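Local structure of high choriolytic enzyme 1 (Oryzias latipes, 3VTG) at residues 108-113 with 152-157. The protein cleaves proteins of the inner egg envelope at hatching, acting as a zinc-dependent endopeptidase of the astacin family that is thought to swell the envelope and so free the young fish. Numbering follows the deposited sequence.
Sequences QHEQTR and IMHYGR. With ZN (zinc ion), chain B.
His109 and Tyr155 meet because each turns CG anti to its carbonyl carbon (chi1 -64° for His109), while Gln111, folded back at chi2 (-83°), slips its amide over the tyrosine ring. The setting is the metzincin active site of an astacin: His109 ends the zinc-binding motif begun by His99 and His103 on helix 94-105, and Met153 belongs to the Met-turn beneath the metal. This is an instructive example of how second-shell residues surround a zinc ligand. His109 NE2 binds the zinc ion at 2.0 Å, and two waters join the three histidines in its coordination. Tyr155 directs its ring edge at the imidazole face in a T-shaped contact, tilted to 50°, with CE1 lying over the centre of the His109 ring. The Met-turn backbone meets the chain at His109, consistent with positioning it: Glu110 N donates to Met153 O at 3.0 Å, coming from above the carbonyl plane, and His109 CA makes a CH...O contact with the same oxygen at 3.3 Å. Met153's own side chain packs on His99, Asn102 and His103. Farther out, Glu110 CG rests 3.6 Å from His154 CD2, while its carboxylate turns away to a hydrogen bond from Asp148 N and a salt bridge with Arg192. Gln111 grips Tyr155 twice, OE1 accepting a nearly straight bond from Tyr155 N at 3.1 Å and NE2 sitting over the centre of the phenol ring. In astacin itself the equivalent tyrosine can reach the zinc; here Tyr155 OH stands 5.6 Å from the zinc ion and 3.5 Å from His109 CE1.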
loop_
_atom_site.group_PDB
_atom_site.type_symbol
_atom_site.label_atom_id
_atom_site.label_comp_id
_atom_site.label_asym_id
_atom_site.label_seq_id
_atom_site.Cartn_x
_atom_site.Cartn_y
_atom_site.Cartn_z
ATOM N N GLN A 108 -1.154 -5.798 -0.194
ATOM C CA GLN A 108 -2.582 -5.595 -0.419
ATOM C C GLN A 108 -3.261 -5.063 0.837
ATOM O O GLN A 108 -2.646 -4.999 1.903
ATOM C CB GLN A 108 -3.225 -6.904 -0.880
ATOM C CG GLN A 108 -2.541 -7.488 -2.108
ATOM C CD GLN A 108 -3.024 -8.874 -2.457
ATOM O OE1 GLN A 108 -2.401 -9.870 -2.090
ATOM N NE2 GLN A 108 -4.138 -8.947 -3.171
ATOM N N HIS A 109 -4.524 -4.667 0.707
ATOM C CA HIS A 109 -5.278 -4.144 1.846
ATOM C C HIS A 109 -5.435 -5.166 2.931
ATOM O O HIS A 109 -5.710 -6.340 2.659
ATOM C CB HIS A 109 -6.633 -3.612 1.403
ATOM C CG HIS A 109 -6.541 -2.438 0.462
ATOM N ND1 HIS A 109 -7.248 -2.365 -0.678
ATOM C CD2 HIS A 109 -5.767 -1.283 0.520
ATOM C CE1 HIS A 109 -6.950 -1.220 -1.316
ATOM N NE2 HIS A 109 -6.046 -0.557 -0.577
ATOM N N GLU A 110 -5.256 -4.719 4.172
ATOM C CA GLU A 110 -5.280 -5.601 5.337
ATOM C C GLU A 110 -6.570 -6.415 5.452
ATOM O O GLU A 110 -6.522 -7.607 5.772
ATOM C CB GLU A 110 -5.026 -4.802 6.623
ATOM C CG GLU A 110 -4.674 -5.649 7.837
ATOM C CD GLU A 110 -3.282 -6.258 7.769
ATOM O OE1 GLU A 110 -2.585 -6.096 6.741
ATOM O OE2 GLU A 110 -2.889 -6.912 8.754
ATOM N N GLN A 111 -7.709 -5.776 5.181
ATOM C CA GLN A 111 -9.008 -6.430 5.341
ATOM C C GLN A 111 -9.250 -7.562 4.338
ATOM O O GLN A 111 -10.234 -8.287 4.456
ATOM C CB GLN A 111 -10.161 -5.413 5.313
ATOM C CG GLN A 111 -10.562 -4.901 3.934
ATOM C CD GLN A 111 -9.688 -3.767 3.429
ATOM O OE1 GLN A 111 -8.878 -3.203 4.169
ATOM N NE2 GLN A 111 -9.853 -3.425 2.156
ATOM N N THR A 112 -8.357 -7.712 3.361
ATOM C CA THR A 112 -8.471 -8.791 2.374
ATOM C C THR A 112 -7.573 -9.991 2.688
ATOM O O THR A 112 -7.544 -10.957 1.928
ATOM C CB THR A 112 -8.198 -8.305 0.933
ATOM O OG1 THR A 112 -6.808 -7.999 0.771
ATOM C CG2 THR A 112 -9.051 -7.086 0.595
ATOM N N ARG A 113 -6.842 -9.930 3.802
ATOM C CA ARG A 113 -6.019 -11.060 4.245
ATOM C C ARG A 113 -6.849 -12.336 4.356
ATOM O O ARG A 113 -8.036 -12.289 4.685
ATOM C CB ARG A 113 -5.378 -10.765 5.599
ATOM C CG ARG A 113 -4.100 -9.947 5.548
ATOM C CD ARG A 113 -3.607 -9.627 6.952
ATOM N NE ARG A 113 -3.354 -10.821 7.757
ATOM C CZ ARG A 113 -2.152 -11.233 8.159
ATOM N NH1 ARG A 113 -1.054 -10.553 7.843
ATOM N NH2 ARG A 113 -2.054 -12.334 8.888
ATOM N N ILE A 152 -1.111 0.553 7.906
ATOM C CA ILE A 152 -1.370 1.643 6.965
ATOM C C ILE A 152 -2.164 1.137 5.749
ATOM O O ILE A 152 -2.652 1.930 4.945
ATOM C CB ILE A 152 -0.044 2.322 6.539
ATOM C CG1 ILE A 152 -0.280 3.780 6.109
ATOM C CG2 ILE A 152 0.687 1.498 5.479
ATOM C CD1 ILE A 152 0.993 4.563 5.848
ATOM N N MET A 153 -2.303 -0.184 5.641
ATOM C CA MET A 153 -3.029 -0.812 4.535
ATOM C C MET A 153 -4.477 -1.185 4.872
ATOM O O MET A 153 -5.195 -1.708 4.023
ATOM C CB MET A 153 -2.281 -2.058 4.035
ATOM C CG MET A 153 -0.823 -1.822 3.657
ATOM S SD MET A 153 -0.563 -0.452 2.509
ATOM C CE MET A 153 -1.241 -1.128 0.998
ATOM N N HIS A 154 -4.902 -0.919 6.104
ATOM C CA HIS A 154 -6.261 -1.253 6.528
ATOM C C HIS A 154 -7.219 -0.148 6.190
ATOM O O HIS A 154 -6.967 1.009 6.516
ATOM C CB HIS A 154 -6.297 -1.523 8.030
ATOM C CG HIS A 154 -7.435 -2.421 8.461
ATOM N ND1 HIS A 154 -8.732 -2.101 8.277
ATOM C CD2 HIS A 154 -7.424 -3.667 9.084
ATOM C CE1 HIS A 154 -9.508 -3.096 8.752
ATOM N NE2 HIS A 154 -8.708 -4.050 9.247
ATOM N N TYR A 155 -8.326 -0.495 5.538
ATOM C CA TYR A 155 -9.424 0.445 5.307
ATOM C C TYR A 155 -10.005 0.949 6.631
ATOM O O TYR A 155 -10.038 0.219 7.629
ATOM C CB TYR A 155 -10.555 -0.247 4.543
ATOM C CG TYR A 155 -10.471 -0.267 3.026
ATOM C CD1 TYR A 155 -9.298 0.071 2.341
ATOM C CD2 TYR A 155 -11.578 -0.663 2.279
ATOM C CE1 TYR A 155 -9.246 0.030 0.953
ATOM C CE2 TYR A 155 -11.536 -0.708 0.898
ATOM C CZ TYR A 155 -10.373 -0.360 0.239
ATOM O OH TYR A 155 -10.343 -0.410 -1.134
ATOM N N GLY A 156 -10.483 2.189 6.627
ATOM C CA GLY A 156 -11.288 2.702 7.733
ATOM C C GLY A 156 -12.645 2.013 7.770
ATOM O O GLY A 156 -13.063 1.391 6.784
ATOM N N ARG A 157 -13.337 2.131 8.901
ATOM C CA ARG A 157 -14.610 1.434 9.111
ATOM C C ARG A 157 -15.732 1.936 8.204
ATOM O O ARG A 157 -16.720 1.232 7.995
ATOM C CB ARG A 157 -15.041 1.500 10.587
ATOM C CG ARG A 157 -15.426 2.886 11.093
ATOM C CD ARG A 157 -15.667 2.892 12.599
ATOM N NE ARG A 157 -14.480 2.488 13.357
ATOM C CZ ARG A 157 -14.391 1.393 14.114
ATOM N NH1 ARG A 157 -15.425 0.571 14.245
ATOM N NH2 ARG A 157 -13.259 1.122 14.754
HETATM ZN ZN ZN B . -4.904 0.979 -1.282
HETATM O O HOH W 1 -4.777 2.340 -2.913
HETATM O O HOH W 2 -6.677 2.377 -0.819
#